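Local structure of probable spore coat polysaccharide biosynthesis protein E (3G8R) at residues Cys96-Glu101 against Glu113-Ala118; Pro137-Thr142 against Thr165-Val170; Ala183-Leu188 against Gln217-Phe222. The protein probably acts as an N-acylneuraminate-9-phosphate synthase, this chain holding its zinc-binding NeuB-family barrel and the following SAF domain. All coordinates share one frame; numbering follows the deposited sequence.

Contact 1: Cys96-Glu101 against Glu113-Ala118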
loop_
_atom_site.group_PDB
_atom_site.type_symbol
_atom_site.label_atom_id
_atom_site.label_comp_id
_atom_site.label_asym_id
_atom_site.label_seq_id
_atom_site.Cartn_x
_atom_site.Cartn_y
_atom_site.Cartn_z
ATOM N N CYS A 96 21.564 -17.793 -2.700
ATOM C CA CYS A 96 22.055 -18.426 -1.467
ATOM C C CYS A 96 22.506 -17.483 -0.324
ATOM O O CYS A 96 23.063 -16.402 -0.555
ATOM C CB CYS A 96 23.168 -19.422 -1.778
ATOM S SG CYS A 96 23.670 -20.301 -0.281
ATOM N N THR A 97 22.257 -17.917 0.904
ATOM C CA THR A 97 22.683 -17.192 2.095
ATOM C C THR A 97 23.837 -17.915 2.779
ATOM O O THR A 97 23.648 -18.983 3.398
ATOM C CB THR A 97 21.551 -17.080 3.100
ATOM O OG1 THR A 97 20.397 -16.598 2.433
ATOM C CG2 THR A 97 21.907 -16.151 4.241
ATOM N N PRO A 98 25.031 -17.321 2.694
ATOM C CA PRO A 98 26.192 -17.823 3.387
ATOM C C PRO A 98 26.173 -17.310 4.813
ATOM O O PRO A 98 25.672 -16.225 5.075
ATOM C CB PRO A 98 27.312 -17.115 2.664
ATOM C CG PRO A 98 26.734 -15.753 2.443
ATOM C CD PRO A 98 25.277 -15.990 2.119
ATOM N N PHE A 99 26.745 -18.045 5.744
ATOM C CA PHE A 99 26.870 -17.493 7.089
ATOM C C PHE A 99 28.324 -17.420 7.481
ATOM O O PHE A 99 28.655 -16.737 8.454
ATOM C CB PHE A 99 26.059 -18.309 8.094
ATOM C CG PHE A 99 24.588 -18.269 7.840
ATOM C CD1 PHE A 99 23.768 -17.450 8.601
ATOM C CD2 PHE A 99 24.027 -19.030 6.822
ATOM C CE1 PHE A 99 22.397 -17.389 8.357
ATOM C CE2 PHE A 99 22.679 -18.984 6.567
ATOM C CZ PHE A 99 21.852 -18.155 7.331
ATOM N N ASP A 100 29.166 -18.119 6.701
ATOM C CA ASP A 100 30.627 -18.236 6.890
ATOM C C ASP A 100 31.313 -17.522 5.769
ATOM O O ASP A 100 30.748 -17.401 4.689
ATOM C CB ASP A 100 31.085 -19.668 6.643
ATOM C CG ASP A 100 30.689 -20.594 7.711
ATOM O OD1 ASP A 100 29.909 -21.513 7.408
ATOM O OD2 ASP A 100 31.175 -20.441 8.850
ATOM N N GLU A 101 32.570 -17.148 5.973
ATOM C CA GLU A 101 33.373 -16.705 4.854
ATOM C C GLU A 101 33.533 -17.856 3.900
ATOM O O GLU A 101 33.285 -17.714 2.708
ATOM C CB GLU A 101 34.729 -16.146 5.287
ATOM C CG GLU A 101 35.050 -16.281 6.773
ATOM C CD GLU A 101 34.246 -15.319 7.623
ATOM O OE1 GLU A 101 34.379 -14.087 7.437
ATOM O OE2 GLU A 101 33.470 -15.820 8.462
ATOM N N GLU A 113 24.045 -17.236 -8.461
ATOM C CA GLU A 113 23.918 -15.912 -9.080
ATOM C C GLU A 113 23.823 -14.762 -8.094
ATOM O O GLU A 113 24.265 -13.657 -8.424
ATOM C CB GLU A 113 22.704 -15.857 -10.003
ATOM C CG GLU A 113 22.708 -16.904 -11.118
ATOM C CD GLU A 113 21.344 -17.066 -11.787
ATOM O OE1 GLU A 113 20.842 -16.071 -12.383
ATOM O OE2 GLU A 113 20.778 -18.189 -11.704
ATOM N N ILE A 114 23.247 -15.009 -6.912
ATOM C CA ILE A 114 22.951 -13.952 -5.910
ATOM C C ILE A 114 23.236 -14.316 -4.409
ATOM O O ILE A 114 23.131 -15.487 -3.992
ATOM C CB ILE A 114 21.475 -13.500 -6.060
ATOM C CG1 ILE A 114 21.221 -12.894 -7.450
ATOM C CG2 ILE A 114 21.059 -12.539 -4.928
ATOM C CD1 ILE A 114 19.735 -12.596 -7.792
ATOM N N ILE A 115 23.582 -13.307 -3.613
ATOM C CA ILE A 115 23.871 -13.493 -2.193
ATOM C C ILE A 115 22.807 -12.892 -1.280
ATOM O O ILE A 115 22.631 -11.683 -1.265
ATOM C CB ILE A 115 25.265 -12.901 -1.810
ATOM C CG1 ILE A 115 26.379 -13.720 -2.460
ATOM C CG2 ILE A 115 25.468 -12.870 -0.277
ATOM C CD1 ILE A 115 27.705 -12.989 -2.616
ATOM N N LYS A 116 22.090 -13.707 -0.515
ATOM C CA LYS A 116 21.264 -13.096 0.531
ATOM C C LYS A 116 22.098 -12.939 1.773
ATOM O O LYS A 116 22.848 -13.836 2.131
ATOM C CB LYS A 116 20.008 -13.885 0.867
ATOM C CG LYS A 116 18.769 -13.003 0.899
ATOM C CD LYS A 116 18.413 -12.399 2.262
ATOM C CE LYS A 116 17.567 -13.383 3.083
ATOM N NZ LYS A 116 16.547 -12.702 3.975
ATOM N N ILE A 117 21.994 -11.793 2.414
ATOM C CA ILE A 117 22.477 -11.660 3.764
ATOM C C ILE A 117 21.319 -11.839 4.756
ATOM O O ILE A 117 20.336 -11.094 4.712
ATOM C CB ILE A 117 23.083 -10.276 3.951
ATOM C CG1 ILE A 117 24.268 -10.114 3.012
ATOM C CG2 ILE A 117 23.464 -10.009 5.432
ATOM C CD1 ILE A 117 24.961 -8.758 3.139
ATOM N N ALA A 118 21.418 -12.798 5.659
ATOM C CA ALA A 118 20.409 -12.926 6.702
ATOM C C ALA A 118 20.461 -11.760 7.694
ATOM O O ALA A 118 21.488 -11.100 7.857
ATOM C CB ALA A 118 20.585 -14.232 7.437
#
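C96 pairs in parallel with I115, its backbone holding both flanks of that residue: C96 N donates to I114 O at 3.1 Å, almost straight at 164°, and C96 O receives K116 N at 2.9 Å. The second donor stands above the plane of the C96 carbonyl, and the CA-H of I115 approaches the same oxygen. At T97 the contact passes to side chains. With OG1 beside the backbone N (chi1 -50°), T97 lies alongside K116, the two pointing the same way, and OG1 comes to 3.2 Å from K116 CB; the hydroxyl itself bonds to K44. The other branch, T97 CG2, reaches A118 CB at 4.0 Å. P98 has no N-H to continue the pairing. Its CD instead meets K116 O at 3.2 Å, and the ring crosses the I115 side chain at about a right angle, CD to CG2 3.9 Å. F99 follows where the strand has ended; CE1 of its ring meets A118 CB obliquely at 3.8 Å, while R48 makes a cation-pi contact with the ring. The two strands belong to the beta-alpha-beta unit completed by helix 101-109, which covers C96 and P98. Strand 40-47, the preceding barrel strand, bonds through its backbone to T97, helix 125-132 packs on I117, and K116 sends its amine to S141 and E223.

Contact 2: Pro137-Thr142 against Thr165-Val170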
loop_
_atom_site.group_PDB
_atom_site.type_symbol
_atom_site.label_atom_id
_atom_site.label_comp_id
_atom_site.label_asym_id
_atom_site.label_seq_id
_atom_site.Cartn_x
_atom_site.Cartn_y
_atom_site.Cartn_z
ATOM N N PRO A 137 25.260 -9.586 -7.133
ATOM C CA PRO A 137 24.218 -8.788 -6.495
ATOM C C PRO A 137 23.956 -9.216 -5.048
ATOM O O PRO A 137 24.208 -10.364 -4.676
ATOM C CB PRO A 137 23.005 -9.101 -7.354
ATOM C CG PRO A 137 23.571 -9.425 -8.680
ATOM C CD PRO A 137 24.807 -10.181 -8.401
ATOM N N VAL A 138 23.449 -8.297 -4.233
ATOM C CA VAL A 138 23.235 -8.602 -2.811
ATOM C C VAL A 138 21.835 -8.223 -2.356
ATOM O O VAL A 138 21.270 -7.180 -2.738
ATOM C CB VAL A 138 24.304 -7.947 -1.896
ATOM C CG1 VAL A 138 23.988 -8.161 -0.421
ATOM C CG2 VAL A 138 25.670 -8.519 -2.185
ATOM N N VAL A 139 21.286 -9.101 -1.535
ATOM C CA VAL A 139 19.968 -8.948 -0.986
ATOM C C VAL A 139 20.128 -9.079 0.530
ATOM O O VAL A 139 20.554 -10.128 1.037
ATOM C CB VAL A 139 19.093 -10.061 -1.501
ATOM C CG1 VAL A 139 17.713 -9.916 -0.979
ATOM C CG2 VAL A 139 19.080 -10.061 -3.016
ATOM N N ALA A 140 19.797 -8.020 1.251
ATOM C CA ALA A 140 20.126 -7.956 2.650
ATOM C C ALA A 140 18.874 -7.820 3.490
ATOM O O ALA A 140 17.992 -7.035 3.200
ATOM C CB ALA A 140 21.059 -6.794 2.889
ATOM N N SER A 141 18.757 -8.612 4.531
ATOM C CA SER A 141 17.555 -8.463 5.332
ATOM C C SER A 141 17.924 -7.703 6.561
ATOM O O SER A 141 19.041 -7.828 7.042
ATOM C CB SER A 141 16.953 -9.804 5.693
ATOM O OG SER A 141 16.158 -10.219 4.638
ATOM N N THR A 142 16.964 -6.977 7.100
ATOM C CA THR A 142 17.255 -5.945 8.080
ATOM C C THR A 142 16.443 -6.062 9.424
ATOM O O THR A 142 16.446 -5.137 10.231
ATOM C CB THR A 142 17.040 -4.579 7.391
ATOM O OG1 THR A 142 16.724 -3.596 8.372
ATOM C CG2 THR A 142 15.857 -4.637 6.466
ATOM N N THR A 165 19.795 -4.817 -2.651
ATOM C CA THR A 165 18.375 -4.927 -2.401
ATOM C C THR A 165 18.255 -5.052 -0.928
ATOM O O THR A 165 18.963 -5.840 -0.328
ATOM C CB THR A 165 17.827 -6.158 -3.091
ATOM O OG1 THR A 165 17.972 -5.959 -4.506
ATOM C CG2 THR A 165 16.373 -6.396 -2.779
ATOM N N ILE A 166 17.365 -4.281 -0.328
ATOM C CA ILE A 166 17.195 -4.292 1.106
ATOM C C ILE A 166 15.789 -4.757 1.527
ATOM O O ILE A 166 14.793 -4.284 0.957
ATOM C CB ILE A 166 17.521 -2.920 1.592
ATOM C CG1 ILE A 166 19.020 -2.877 1.843
ATOM C CG2 ILE A 166 16.722 -2.548 2.853
ATOM C CD1 ILE A 166 19.420 -1.875 2.876
HETATM N N MSE A 167 15.670 -5.689 2.478
HETATM C CA MSE A 167 14.334 -6.289 2.674
HETATM C C MSE A 167 13.765 -6.065 4.040
HETATM O O MSE A 167 14.420 -6.207 5.008
HETATM C CB MSE A 167 14.291 -7.788 2.390
HETATM C CG MSE A 167 15.046 -8.291 1.176
HETATM SE SE MSE A 167 14.095 -8.677 -0.284
HETATM C CE MSE A 167 13.154 -10.132 0.238
ATOM N N HIS A 168 12.510 -5.718 4.126
ATOM C CA HIS A 168 11.903 -5.657 5.433
ATOM C C HIS A 168 11.716 -7.103 5.879
ATOM O O HIS A 168 11.420 -7.976 5.067
ATOM C CB HIS A 168 10.594 -4.861 5.414
ATOM C CG HIS A 168 9.757 -5.070 6.629
ATOM N ND1 HIS A 168 10.164 -4.689 7.890
ATOM C CD2 HIS A 168 8.531 -5.632 6.784
ATOM C CE1 HIS A 168 9.229 -5.008 8.765
ATOM N NE2 HIS A 168 8.216 -5.556 8.118
ATOM N N CYS A 169 11.992 -7.373 7.144
ATOM C CA CYS A 169 11.489 -8.571 7.734
ATOM C C CYS A 169 11.479 -8.481 9.236
ATOM O O CYS A 169 12.098 -7.610 9.829
ATOM C CB CYS A 169 12.215 -9.827 7.234
ATOM S SG CYS A 169 13.859 -10.099 7.808
ATOM N N VAL A 170 10.724 -9.384 9.835
ATOM C CA VAL A 170 10.629 -9.453 11.265
ATOM C C VAL A 170 11.090 -10.837 11.716
ATOM O O VAL A 170 10.703 -11.876 11.142
ATOM C CB VAL A 170 9.202 -9.177 11.725
ATOM C CG1 VAL A 170 9.153 -9.071 13.228
ATOM C CG2 VAL A 170 8.688 -7.891 11.077
#
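V139 to S141 run in parallel register with T165 to M167, and here the packing is close. A140 is gripped through both backbone polar atoms: its N donates to T165 O at 2.8 Å, and its O accepts from M167 N, also at 2.8 Å, with both donors nearly along the C=O axis. On the face carrying V139, S141, T165 and M167, V139 holds CG1 anti to its backbone N (chi1 -179°), which sets this methyl 3.8 Å from CG of M167, a selenomethionine; the M167 chain then bends and brings SE to 3.9 Å from the same V139 CG1. V139 and T165 lie side by side, CG2 to CB 4.1 Å. A140 and I166 point to the other face, where helix 147-158 covers I166. Toward either end the contact slackens. The bond from T165 N to V138 O is weak, bent to 129°. Past S141 the pairing loosens, T142 CA lying 6.0 Å from H168 CA; C169 SG still packs 3.8 Å from S141 CB. With helix 147-158 between them, strands 138-141 and 164-168 form a beta-alpha-beta crossover, the repeating step of the TIM barrel to which the NeuB family belongs.

Contact 3: Ala183-Leu188 against Gln217-Phe222; sequences ARIKTL and QGATVF
I185 and K186 pack from the first turns of helix 184-191 onto Q217 and A219, in a side-chain contact without hydrogen bonds in the outer layer of the barrel. I185 carries the apolar part: CG1 is anti to the carbonyl carbon (chi1 -58°) and CG2, anti to the backbone N, is laid against A219, 3.6 Å from its CB. I185 CB also lies 4.3 Å from Q217 CB. Beside it the K186 and Q217 side chains cross at about a right angle, aliphatic part over aliphatic part, with K186 CB 3.6 Å from Q217 CG. The Q217 side chain, bent at chi2, extends toward A183. The partner segment is the alpha-to-beta turn that leads from helix 209-216 into strand 221-225, the last of the eight barrel strands. G218 ends that helix in a Schellman motif with a positive phi of 85°, a backbone conformation in which a CB would crowd the Q217 carbonyl oxygen. I185 also rests on A214 of helix 209-216 and, on the barrel side, on I197 and Y199 of strand 196-201. G260, A216 and L259 of the second subunit pack on A183, K186 and Q217 respectively.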
loop_
_atom_site.group_PDB
_atom_site.type_symbol
_atom_site.label_atom_id
_atom_site.label_comp_id
_atom_site.label_asym_id
_atom_site.label_seq_id
_atom_site.Cartn_x
_atom_site.Cartn_y
_atom_site.Cartn_z
ATOM N N ALA A 183 4.317 -1.380 7.212
ATOM C CA ALA A 183 4.606 0.020 7.004
ATOM C C ALA A 183 6.079 0.192 6.824
ATOM O O ALA A 183 6.504 1.139 6.225
ATOM C CB ALA A 183 4.153 0.845 8.199
ATOM N N ARG A 184 6.876 -0.720 7.358
ATOM C CA ARG A 184 8.289 -0.495 7.324
ATOM C C ARG A 184 8.819 -0.546 5.894
ATOM O O ARG A 184 9.890 0.010 5.598
ATOM C CB ARG A 184 9.058 -1.438 8.257
ATOM C CG ARG A 184 10.530 -1.012 8.318
ATOM C CD ARG A 184 11.234 -1.464 9.561
ATOM N NE ARG A 184 12.051 -2.614 9.258
ATOM C CZ ARG A 184 13.365 -2.626 9.373
ATOM N NH1 ARG A 184 14.001 -1.542 9.803
ATOM N NH2 ARG A 184 14.040 -3.720 9.048
ATOM N N ILE A 185 8.062 -1.181 4.997
ATOM C CA ILE A 185 8.527 -1.286 3.614
ATOM C C ILE A 185 8.691 0.129 3.033
ATOM O O ILE A 185 9.680 0.417 2.352
ATOM C CB ILE A 185 7.615 -2.213 2.741
ATOM C CG1 ILE A 185 7.524 -3.622 3.343
ATOM C CG2 ILE A 185 8.148 -2.383 1.332
ATOM C CD1 ILE A 185 6.644 -4.533 2.557
ATOM N N LYS A 186 7.749 1.013 3.365
ATOM C CA LYS A 186 7.760 2.390 2.877
ATOM C C LYS A 186 8.837 3.149 3.601
ATOM O O LYS A 186 9.515 3.992 3.000
ATOM C CB LYS A 186 6.399 3.065 3.061
ATOM C CG LYS A 186 6.405 4.592 2.866
ATOM C CD LYS A 186 5.103 5.143 2.274
ATOM C CE LYS A 186 3.919 5.118 3.264
ATOM N NZ LYS A 186 2.549 5.004 2.580
ATOM N N THR A 187 9.037 2.832 4.882
ATOM C CA THR A 187 10.054 3.538 5.635
ATOM C C THR A 187 11.374 3.306 4.949
ATOM O O THR A 187 12.147 4.245 4.706
ATOM C CB THR A 187 10.109 3.092 7.071
ATOM O OG1 THR A 187 8.972 3.624 7.756
ATOM C CG2 THR A 187 11.375 3.595 7.757
ATOM N N LEU A 188 11.623 2.057 4.595
ATOM C CA LEU A 188 12.878 1.742 3.966
ATOM C C LEU A 188 12.962 2.388 2.622
ATOM O O LEU A 188 14.001 2.920 2.264
ATOM C CB LEU A 188 13.039 0.241 3.827
ATOM C CG LEU A 188 13.369 -0.499 5.128
ATOM C CD1 LEU A 188 13.587 -1.981 4.844
ATOM C CD2 LEU A 188 14.599 0.104 5.780
ATOM N N GLN A 217 3.029 -1.175 -1.342
ATOM C CA GLN A 217 3.922 -0.262 -0.709
ATOM C C GLN A 217 5.219 -0.084 -1.504
ATOM O O GLN A 217 6.125 0.631 -1.092
ATOM C CB GLN A 217 4.145 -0.710 0.716
ATOM C CG GLN A 217 4.375 0.439 1.628
ATOM C CD GLN A 217 3.710 0.230 2.929
ATOM O OE1 GLN A 217 3.458 -0.924 3.317
ATOM N NE2 GLN A 217 3.391 1.333 3.635
ATOM N N GLY A 218 5.282 -0.707 -2.673
ATOM C CA GLY A 218 6.420 -0.549 -3.568
ATOM C C GLY A 218 7.592 -1.474 -3.279
ATOM O O GLY A 218 8.718 -1.150 -3.625
ATOM N N ALA A 219 7.356 -2.619 -2.646
ATOM C CA ALA A 219 8.360 -3.681 -2.648
ATOM C C ALA A 219 8.312 -4.474 -3.960
ATOM O O ALA A 219 7.252 -4.627 -4.559
ATOM C CB ALA A 219 8.166 -4.581 -1.489
ATOM N N THR A 220 9.465 -4.995 -4.384
ATOM C CA THR A 220 9.684 -5.493 -5.755
ATOM C C THR A 220 10.315 -6.888 -5.766
ATOM O O THR A 220 10.532 -7.501 -6.812
ATOM C CB THR A 220 10.582 -4.490 -6.436
ATOM O OG1 THR A 220 9.751 -3.473 -6.979
ATOM C CG2 THR A 220 11.471 -5.103 -7.557
ATOM N N VAL A 221 10.627 -7.373 -4.571
ATOM C CA VAL A 221 11.312 -8.649 -4.346
ATOM C C VAL A 221 10.663 -9.214 -3.121
ATOM O O VAL A 221 10.398 -8.489 -2.160
ATOM C CB VAL A 221 12.742 -8.420 -4.004
ATOM C CG1 VAL A 221 13.364 -9.704 -3.627
ATOM C CG2 VAL A 221 13.462 -7.752 -5.173
ATOM N N PHE A 222 10.387 -10.503 -3.157
ATOM C CA PHE A 222 9.541 -11.093 -2.144
ATOM C C PHE A 222 10.076 -12.437 -1.816
ATOM O O PHE A 222 10.298 -13.233 -2.703
ATOM C CB PHE A 222 8.116 -11.194 -2.680
ATOM C CG PHE A 222 7.509 -9.853 -3.028
ATOM C CD1 PHE A 222 6.948 -9.046 -2.037
ATOM C CD2 PHE A 222 7.528 -9.381 -4.341
ATOM C CE1 PHE A 222 6.409 -7.787 -2.351
ATOM C CE2 PHE A 222 6.993 -8.146 -4.674
ATOM C CZ PHE A 222 6.434 -7.339 -3.683
#

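The three contacts follow one another along the chain and round one barrel. Contacts 1 and 2, centres 11 Å apart, are joined by neighbouring strands 114-117 and 138-141: I117 N lies 2.6 Å from V139 O and K116 NZ 2.6 Å from S141 OG, both probable hydrogen bonds. Contact 3, its centre 10 Å from that of contact 2, is tied to it by R184, whose NH2 is 2.8 Å from T142 OG1 and whose NE probably bonds to H168 ND1. The zinc held by H202 and H225 is about 6 Å from the side chain of K116 and about 7 Å from that of C169, nearest atoms; contact 3 is remote from it.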